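Local coordinates for protein putative epimerase (Burkholderia cenocepacia, PDB 4LW8) that is a putative epimerase that probably uses a bound NAD(P) cofactor to isomerise a nucleotide sugar in LPS O-antigen biosynthesis, at residues L26-A35 / P56-L66; T114-S122 / A171-I180. One frame throughout, in Å; residues are numbered along the deposited sequence.

Both contacts belong to the Rossmann-type part of the chain. Following it from the N terminus, strand 20-24 leads through the turn at 26-28 into helix 29-40, strand 44-49 returns, and interaction 1 closes this first loop just ahead of strand 65-68. The chain then passes strand 88-91 and enters helix 103-122, whose last turns open interaction 2; that contact closes after strand 130-134 and helix 159-172. The two loops follow in series, neither nested nor crossed, with the contact centres about 24 Å apart. Interaction 1 joins the start of helix 29-40 to the lead-in of strand 65-68, interaction 2 the end of helix 103-122 to the connection from helix 159-172 to strand 180-189.

Interaction 1 (L26-A35 / P56-L66); sequences LTGFTGRYMA and PADPAFAQCTL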
loop_
_atom_site.group_PDB
_atom_site.type_symbol
_atom_site.label_atom_id
_atom_site.label_comp_id
_atom_site.label_asym_id
_atom_site.label_seq_id
_atom_site.Cartn_x
_atom_site.Cartn_y
_atom_site.Cartn_z
ATOM N N LEU A 26 12.617 20.111 -2.616
ATOM C CA LEU A 26 12.491 21.470 -3.139
ATOM C C LEU A 26 13.363 21.741 -4.372
ATOM O O LEU A 26 12.944 22.486 -5.268
ATOM C CB LEU A 26 12.851 22.494 -2.046
ATOM C CG LEU A 26 12.876 23.984 -2.417
ATOM C CD1 LEU A 26 11.574 24.418 -3.086
ATOM C CD2 LEU A 26 13.132 24.835 -1.185
ATOM N N THR A 27 14.561 21.155 -4.435
ATOM C CA THR A 27 15.469 21.489 -5.540
ATOM C C THR A 27 15.316 20.541 -6.741
ATOM O O THR A 27 16.042 20.646 -7.712
ATOM C CB THR A 27 16.956 21.510 -5.094
ATOM O OG1 THR A 27 17.332 20.229 -4.575
ATOM C CG2 THR A 27 17.169 22.579 -4.014
ATOM N N GLY A 28 14.351 19.629 -6.692
ATOM C CA GLY A 28 14.107 18.792 -7.859
ATOM C C GLY A 28 13.372 19.579 -8.935
ATOM O O GLY A 28 13.083 20.772 -8.766
ATOM N N PHE A 29 13.062 18.908 -10.035
ATOM C CA PHE A 29 12.366 19.515 -11.164
ATOM C C PHE A 29 11.071 20.231 -10.763
ATOM O O PHE A 29 10.922 21.422 -11.001
ATOM C CB PHE A 29 12.059 18.438 -12.205
ATOM C CG PHE A 29 11.063 18.860 -13.251
ATOM C CD1 PHE A 29 11.346 19.904 -14.118
ATOM C CD2 PHE A 29 9.865 18.174 -13.400
ATOM C CE1 PHE A 29 10.442 20.279 -15.084
ATOM C CE2 PHE A 29 8.961 18.543 -14.358
ATOM C CZ PHE A 29 9.247 19.598 -15.207
ATOM N N THR A 30 10.151 19.514 -10.137
ATOM C CA THR A 30 8.860 20.085 -9.756
ATOM C C THR A 30 9.020 21.153 -8.677
ATOM O O THR A 30 8.378 22.204 -8.721
ATOM C CB THR A 30 7.910 18.987 -9.255
ATOM O OG1 THR A 30 7.752 18.001 -10.289
ATOM C CG2 THR A 30 6.550 19.572 -8.908
ATOM N N GLY A 31 9.908 20.886 -7.727
ATOM C CA GLY A 31 10.165 21.802 -6.625
ATOM C C GLY A 31 10.586 23.193 -7.069
ATOM O O GLY A 31 10.189 24.182 -6.475
ATOM N N ARG A 32 11.384 23.274 -8.123
ATOM C CA ARG A 32 11.848 24.570 -8.616
ATOM C C ARG A 32 10.679 25.472 -9.010
ATOM O O ARG A 32 10.685 26.666 -8.735
ATOM C CB ARG A 32 12.798 24.396 -9.798
ATOM C CG ARG A 32 13.167 25.716 -10.452
ATOM C CD ARG A 32 14.384 25.601 -11.340
ATOM N NE ARG A 32 14.094 24.880 -12.573
ATOM C CZ ARG A 32 14.700 25.107 -13.733
ATOM N NH1 ARG A 32 15.623 26.058 -13.836
ATOM N NH2 ARG A 32 14.371 24.392 -14.799
ATOM N N TYR A 33 9.698 24.893 -9.690
ATOM C CA TYR A 33 8.484 25.604 -10.061
ATOM C C TYR A 33 7.528 25.825 -8.869
ATOM O O TYR A 33 6.866 26.853 -8.796
ATOM C CB TYR A 33 7.796 24.850 -11.192
ATOM C CG TYR A 33 8.652 24.860 -12.439
ATOM C CD1 TYR A 33 8.657 25.953 -13.295
ATOM C CD2 TYR A 33 9.494 23.794 -12.732
ATOM C CE1 TYR A 33 9.455 25.974 -14.419
ATOM C CE2 TYR A 33 10.287 23.800 -13.867
ATOM C CZ TYR A 33 10.268 24.900 -14.699
ATOM O OH TYR A 33 11.062 24.935 -15.816
ATOM N N MET A 34 7.457 24.869 -7.943
ATOM C CA MET A 34 6.605 25.023 -6.762
ATOM C C MET A 34 7.091 26.209 -5.934
ATOM O O MET A 34 6.299 26.974 -5.365
ATOM C CB MET A 34 6.611 23.752 -5.902
ATOM C CG MET A 34 5.484 23.709 -4.872
ATOM S SD MET A 34 3.868 23.562 -5.655
ATOM C CE MET A 34 3.049 25.046 -5.050
ATOM N N ALA A 35 8.407 26.362 -5.884
ATOM C CA ALA A 35 9.022 27.461 -5.153
ATOM C C ALA A 35 8.561 28.817 -5.705
ATOM O O ALA A 35 8.116 29.684 -4.951
ATOM C CB ALA A 35 10.534 27.337 -5.205
ATOM N N PRO A 56 22.697 23.619 -4.843
ATOM C CA PRO A 56 22.094 24.025 -6.122
ATOM C C PRO A 56 22.620 25.368 -6.631
ATOM O O PRO A 56 22.843 26.291 -5.841
ATOM C CB PRO A 56 20.600 24.112 -5.792
ATOM C CG PRO A 56 20.562 24.395 -4.346
ATOM C CD PRO A 56 21.723 23.665 -3.737
ATOM N N ALA A 57 22.822 25.462 -7.944
ATOM C CA ALA A 57 23.337 26.678 -8.571
ATOM C C ALA A 57 22.220 27.589 -9.094
ATOM O O ALA A 57 22.401 28.803 -9.214
ATOM C CB ALA A 57 24.286 26.316 -9.701
ATOM N N ASP A 58 21.073 26.987 -9.399
ATOM C CA ASP A 58 19.913 27.695 -9.948
ATOM C C ASP A 58 19.470 28.894 -9.105
ATOM O O ASP A 58 19.223 28.762 -7.910
ATOM C CB ASP A 58 18.752 26.719 -10.108
ATOM C CG ASP A 58 17.732 27.181 -11.131
ATOM O OD1 ASP A 58 17.289 28.346 -11.089
ATOM O OD2 ASP A 58 17.380 26.364 -11.996
ATOM N N PRO A 59 19.349 30.069 -9.739
ATOM C CA PRO A 59 18.943 31.309 -9.068
ATOM C C PRO A 59 17.541 31.254 -8.480
ATOM O O PRO A 59 17.194 32.107 -7.671
ATOM C CB PRO A 59 18.990 32.342 -10.195
ATOM C CG PRO A 59 19.946 31.763 -11.192
ATOM C CD PRO A 59 19.671 30.299 -11.159
ATOM N N ALA A 60 16.740 30.281 -8.900
ATOM C CA ALA A 60 15.389 30.127 -8.379
ATOM C C ALA A 60 15.399 29.813 -6.886
ATOM O O ALA A 60 14.401 30.025 -6.191
ATOM C CB ALA A 60 14.653 29.033 -9.139
ATOM N N PHE A 61 16.527 29.307 -6.397
ATOM C CA PHE A 61 16.633 28.900 -5.000
ATOM C C PHE A 61 17.363 29.932 -4.139
ATOM O O PHE A 61 17.655 29.673 -2.972
ATOM C CB PHE A 61 17.324 27.543 -4.909
ATOM C CG PHE A 61 16.614 26.473 -5.672
ATOM C CD1 PHE A 61 15.338 26.088 -5.315
ATOM C CD2 PHE A 61 17.201 25.881 -6.776
ATOM C CE1 PHE A 61 14.670 25.122 -6.031
ATOM C CE2 PHE A 61 16.536 24.914 -7.491
ATOM C CZ PHE A 61 15.270 24.536 -7.117
ATOM N N ALA A 62 17.641 31.101 -4.711
ATOM C CA ALA A 62 18.444 32.108 -4.027
ATOM C C ALA A 62 17.765 32.584 -2.740
ATOM O O ALA A 62 18.431 32.884 -1.760
ATOM C CB ALA A 62 18.719 33.283 -4.950
ATOM N N GLN A 63 16.440 32.635 -2.732
ATOM C CA GLN A 63 15.721 33.083 -1.545
ATOM C C GLN A 63 15.060 31.933 -0.777
ATOM O O GLN A 63 14.179 32.157 0.047
ATOM C CB GLN A 63 14.673 34.115 -1.936
ATOM C CG GLN A 63 15.274 35.407 -2.455
ATOM C CD GLN A 63 14.226 36.426 -2.834
ATOM O OE1 GLN A 63 14.266 37.571 -2.376
ATOM N NE2 GLN A 63 13.283 36.024 -3.688
ATOM N N CYS A 64 15.477 30.704 -1.054
ATOM C CA CYS A 64 14.942 29.555 -0.330
ATOM C C CYS A 64 15.863 29.143 0.805
ATOM O O CYS A 64 17.082 29.225 0.679
ATOM C CB CYS A 64 14.725 28.379 -1.277
ATOM S SG CYS A 64 13.495 28.719 -2.544
ATOM N N THR A 65 15.277 28.712 1.916
ATOM C CA THR A 65 16.052 28.173 3.021
ATOM C C THR A 65 16.109 26.649 2.836
ATOM O O THR A 65 15.083 25.982 2.878
ATOM C CB THR A 65 15.439 28.538 4.385
ATOM O OG1 THR A 65 15.394 29.964 4.530
ATOM C CG2 THR A 65 16.263 27.942 5.524
ATOM N N LEU A 66 17.308 26.117 2.599
ATOM C CA LEU A 66 17.494 24.706 2.260
ATOM C C LEU A 66 18.048 23.920 3.430
ATOM O O LEU A 66 19.156 24.183 3.884
ATOM C CB LEU A 66 18.441 24.571 1.063
ATOM C CG LEU A 66 18.039 25.362 -0.181
ATOM C CD1 LEU A 66 19.044 25.149 -1.296
ATOM C CD2 LEU A 66 16.671 24.935 -0.631
#
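Phe61 and Thr27 meet at the middle of this contact: the methyl CG2 of Thr27 sits squarely over one face of the Phe61 ring, 4.0 Å from its centroid, a clean CH-pi contact. Phe61 CE1 also comes within 3.2 Å of the backbone atom Leu26 O, approached obliquely. CG2 of Thr27 lies opposite the carbonyl carbon of its own residue, which turns the methyl to the ring and to Pro56 CG.

The apolar packing continues through Leu26, whose CD2 branch touches Leu66 CD2 at 3.6 Å, the two side chains crossing at about a right angle, and also Cys64 CB. Ala35 CB, farther along helix 29-40, meets Cys64 SG more loosely.

The polar part is Arg32. Its aliphatic stem lies by Phe61 CZ and Ala60 CB, then bends at chi3 (73°) to bring NH1 2.6 Å from Asp58 OD2. This is a salt bridge whose hydrogen bond is weak, 125° at the proton, with guanidinium and carboxylate planes 80° apart. Asp58 OD1 takes the backbone N of Ala60 in an Asx turn, which steadies the carboxylate, while Arg32 NH2 is held by Val191 O.

The turn from strand 20-24 into helix 29-40, with Gly28 and Gly31, is consistent with the glycine-rich dinucleotide-binding loop of the Rossmann fold in this family.

Interaction 2 (T114-S122 / A171-I180); sequences TRNLLAALS and AKLWADRLPI
Trp174 lies with one face under Leu118, whose CB stands 3.9 Å from the centroid of the five-membered ring, 9° off its normal, in a CH-pi contact. Beyond it Leu118 forks: CD1 goes to Trp174 CD1 and Ala171 CB, CD2 to Leu178 CD1 at 3.8 Å. Farther along the indole, Ala119 CB touches Trp174 CH2 at 3.6 Å, and Ser122 CB meets Trp174 CZ3.

Arg115 comes in extended from CG to NE, its guanidinium presenting a face to the indole edge, with Trp174 CZ2 3.9 Å from Arg115 CZ and the planes 74° apart. Its charge is met by Asp159 of the second subunit, so this corner lies at the dimer interface.

On the opposite face of the indole, Arg177 lays its guanidinium over Trp174 CE3; its NE is bridged to Asp176 OD1 at 3.1 Å. Ser122 OG, anti to its own N (chi1 -176°), is turned onto Arg177 CD at 3.3 Å.

Leu118 and Leu121 also seat helix 103-122 on Val131 of strand 130-134. Neither salt bridge spans the segments; the helix end and the chain after helix 159-172 are paired by the apolar fit of Trp174, Leu118 and Leu178, not by directional bonds.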
loop_
_atom_site.group_PDB
_atom_site.type_symbol
_atom_site.label_atom_id
_atom_site.label_comp_id
_atom_site.label_asym_id
_atom_site.label_seq_id
_atom_site.Cartn_x
_atom_site.Cartn_y
_atom_site.Cartn_z
ATOM N N THR A 114 7.305 9.526 3.983
ATOM C CA THR A 114 6.095 10.345 4.107
ATOM C C THR A 114 5.558 10.295 5.539
ATOM O O THR A 114 5.162 11.306 6.103
ATOM C CB THR A 114 5.019 9.877 3.132
ATOM O OG1 THR A 114 5.544 9.977 1.799
ATOM C CG2 THR A 114 3.760 10.740 3.256
ATOM N N ARG A 115 5.563 9.111 6.136
ATOM C CA ARG A 115 5.114 8.987 7.510
ATOM C C ARG A 115 5.992 9.833 8.453
ATOM O O ARG A 115 5.474 10.499 9.364
ATOM C CB ARG A 115 5.106 7.519 7.949
ATOM C CG ARG A 115 4.366 7.291 9.264
ATOM C CD ARG A 115 4.547 5.892 9.815
ATOM N NE ARG A 115 3.744 5.709 11.020
ATOM C CZ ARG A 115 4.106 6.119 12.233
ATOM N NH1 ARG A 115 5.269 6.728 12.412
ATOM N NH2 ARG A 115 3.303 5.918 13.272
ATOM N N ASN A 116 7.308 9.828 8.230
ATOM C CA ASN A 116 8.197 10.647 9.050
ATOM C C ASN A 116 7.863 12.121 8.963
ATOM O O ASN A 116 7.891 12.824 9.975
ATOM C CB ASN A 116 9.651 10.446 8.655
ATOM C CG ASN A 116 10.165 9.079 9.023
ATOM O OD1 ASN A 116 9.571 8.385 9.840
ATOM N ND2 ASN A 116 11.285 8.695 8.441
ATOM N N LEU A 117 7.544 12.582 7.757
ATOM C CA LEU A 117 7.126 13.969 7.552
ATOM C C LEU A 117 5.847 14.296 8.332
ATOM O O LEU A 117 5.776 15.325 9.001
ATOM C CB LEU A 117 6.904 14.261 6.064
ATOM C CG LEU A 117 6.227 15.601 5.750
ATOM C CD1 LEU A 117 7.117 16.801 6.166
ATOM C CD2 LEU A 117 5.855 15.684 4.257
ATOM N N LEU A 118 4.834 13.431 8.224
ATOM C CA LEU A 118 3.556 13.668 8.893
ATOM C C LEU A 118 3.735 13.662 10.408
ATOM O O LEU A 118 3.174 14.512 11.099
ATOM C CB LEU A 118 2.505 12.617 8.456
ATOM C CG LEU A 118 2.188 12.645 6.952
ATOM C CD1 LEU A 118 1.248 11.527 6.563
ATOM C CD2 LEU A 118 1.599 13.998 6.509
ATOM N N ALA A 119 4.532 12.725 10.929
ATOM C CA ALA A 119 4.803 12.681 12.369
ATOM C C ALA A 119 5.483 13.963 12.852
ATOM O O ALA A 119 5.180 14.471 13.942
ATOM C CB ALA A 119 5.665 11.451 12.727
ATOM N N ALA A 120 6.415 14.472 12.049
ATOM C CA ALA A 120 7.120 15.713 12.365
ATOM C C ALA A 120 6.153 16.904 12.421
ATOM O O ALA A 120 6.218 17.725 13.334
ATOM C CB ALA A 120 8.224 15.969 11.342
ATOM N N LEU A 121 5.255 16.990 11.445
ATOM C CA LEU A 121 4.305 18.103 11.404
ATOM C C LEU A 121 3.297 18.002 12.546
ATOM O O LEU A 121 2.952 18.996 13.192
ATOM C CB LEU A 121 3.588 18.141 10.053
ATOM C CG LEU A 121 4.518 18.306 8.837
ATOM C CD1 LEU A 121 3.748 18.078 7.548
ATOM C CD2 LEU A 121 5.112 19.714 8.856
ATOM N N SER A 122 2.865 16.781 12.822
ATOM C CA SER A 122 1.836 16.537 13.824
ATOM C C SER A 122 2.331 16.907 15.224
ATOM O O SER A 122 1.550 17.255 16.109
ATOM C CB SER A 122 1.396 15.066 13.760
ATOM O OG SER A 122 0.334 14.805 14.659
ATOM N N ALA A 171 -0.955 7.931 4.821
ATOM C CA ALA A 171 -1.151 9.336 5.172
ATOM C C ALA A 171 -2.522 9.612 5.801
ATOM O O ALA A 171 -2.654 10.448 6.691
ATOM C CB ALA A 171 -0.944 10.216 3.944
ATOM N N LYS A 172 -3.549 8.921 5.326
ATOM C CA LYS A 172 -4.886 9.131 5.852
ATOM C C LYS A 172 -4.992 8.742 7.320
ATOM O O LYS A 172 -5.946 9.133 7.980
ATOM C CB LYS A 172 -5.915 8.371 5.009
ATOM C CG LYS A 172 -6.041 8.952 3.598
ATOM C CD LYS A 172 -7.127 8.248 2.771
ATOM C CE LYS A 172 -7.387 9.018 1.474
ATOM N NZ LYS A 172 -8.492 8.462 0.656
ATOM N N LEU A 173 -4.026 7.977 7.839
ATOM C CA LEU A 173 -4.027 7.660 9.271
ATOM C C LEU A 173 -3.792 8.924 10.112
ATOM O O LEU A 173 -4.090 8.942 11.290
ATOM C CB LEU A 173 -2.966 6.604 9.612
ATOM C CG LEU A 173 -3.033 5.295 8.810
ATOM C CD1 LEU A 173 -1.909 4.349 9.204
ATOM C CD2 LEU A 173 -4.393 4.608 8.997
ATOM N N TRP A 174 -3.274 9.975 9.490
ATOM C CA TRP A 174 -2.960 11.225 10.186
ATOM C C TRP A 174 -4.050 12.293 10.015
ATOM O O TRP A 174 -3.871 13.432 10.439
ATOM C CB TRP A 174 -1.601 11.755 9.687
ATOM C CG TRP A 174 -0.496 10.803 10.038
ATOM C CD1 TRP A 174 -0.104 9.687 9.333
ATOM C CD2 TRP A 174 0.325 10.846 11.208
ATOM N NE1 TRP A 174 0.919 9.052 9.990
ATOM C CE2 TRP A 174 1.204 9.740 11.143
ATOM C CE3 TRP A 174 0.418 11.726 12.300
ATOM C CZ2 TRP A 174 2.158 9.485 12.130
ATOM C CZ3 TRP A 174 1.363 11.464 13.291
ATOM C CH2 TRP A 174 2.221 10.356 13.196
ATOM N N ALA A 175 -5.183 11.916 9.419
ATOM C CA ALA A 175 -6.219 12.876 9.057
ATOM C C ALA A 175 -6.821 13.573 10.279
ATOM O O ALA A 175 -7.312 14.690 10.172
ATOM C CB ALA A 175 -7.326 12.200 8.251
ATOM N N ASP A 176 -6.780 12.920 11.435
ATOM C CA ASP A 176 -7.325 13.523 12.657
ATOM C C ASP A 176 -6.388 14.597 13.221
ATOM O O ASP A 176 -6.768 15.362 14.106
ATOM C CB ASP A 176 -7.594 12.445 13.721
ATOM C CG ASP A 176 -6.355 11.583 14.017
ATOM O OD1 ASP A 176 -5.475 11.458 13.126
ATOM O OD2 ASP A 176 -6.258 11.032 15.141
ATOM N N ARG A 177 -5.161 14.645 12.714
ATOM C CA ARG A 177 -4.153 15.552 13.259
ATOM C C ARG A 177 -3.722 16.627 12.266
ATOM O O ARG A 177 -3.265 17.693 12.669
ATOM C CB ARG A 177 -2.935 14.750 13.742
ATOM C CG ARG A 177 -3.152 14.127 15.138
ATOM C CD ARG A 177 -2.287 12.888 15.364
ATOM N NE ARG A 177 -2.739 11.740 14.577
ATOM C CZ ARG A 177 -2.193 10.526 14.637
ATOM N NH1 ARG A 177 -1.154 10.303 15.437
ATOM N NH2 ARG A 177 -2.678 9.538 13.892
ATOM N N LEU A 178 -3.893 16.364 10.973
ATOM C CA LEU A 178 -3.391 17.272 9.941
ATOM C C LEU A 178 -4.385 17.438 8.793
ATOM O O LEU A 178 -5.059 16.484 8.418
ATOM C CB LEU A 178 -2.046 16.767 9.388
ATOM C CG LEU A 178 -0.802 16.667 10.291
ATOM C CD1 LEU A 178 0.307 15.885 9.551
ATOM C CD2 LEU A 178 -0.294 18.046 10.665
ATOM N N PRO A 179 -4.456 18.649 8.218
ATOM C CA PRO A 179 -5.288 18.892 7.029
ATOM C C PRO A 179 -4.577 18.443 5.759
ATOM O O PRO A 179 -3.746 19.172 5.216
ATOM C CB PRO A 179 -5.487 20.398 7.043
ATOM C CG PRO A 179 -4.252 20.928 7.723
ATOM C CD PRO A 179 -3.831 19.887 8.722
ATOM N N ILE A 180 -4.919 17.252 5.285
ATOM C CA ILE A 180 -4.124 16.587 4.251
ATOM C C ILE A 180 -4.872 16.531 2.930
ATOM O O ILE A 180 -5.999 16.047 2.867
ATOM C CB ILE A 180 -3.732 15.148 4.684
ATOM C CG1 ILE A 180 -2.803 15.211 5.899
ATOM C CG2 ILE A 180 -3.049 14.370 3.517
ATOM C CD1 ILE A 180 -2.559 13.861 6.578
#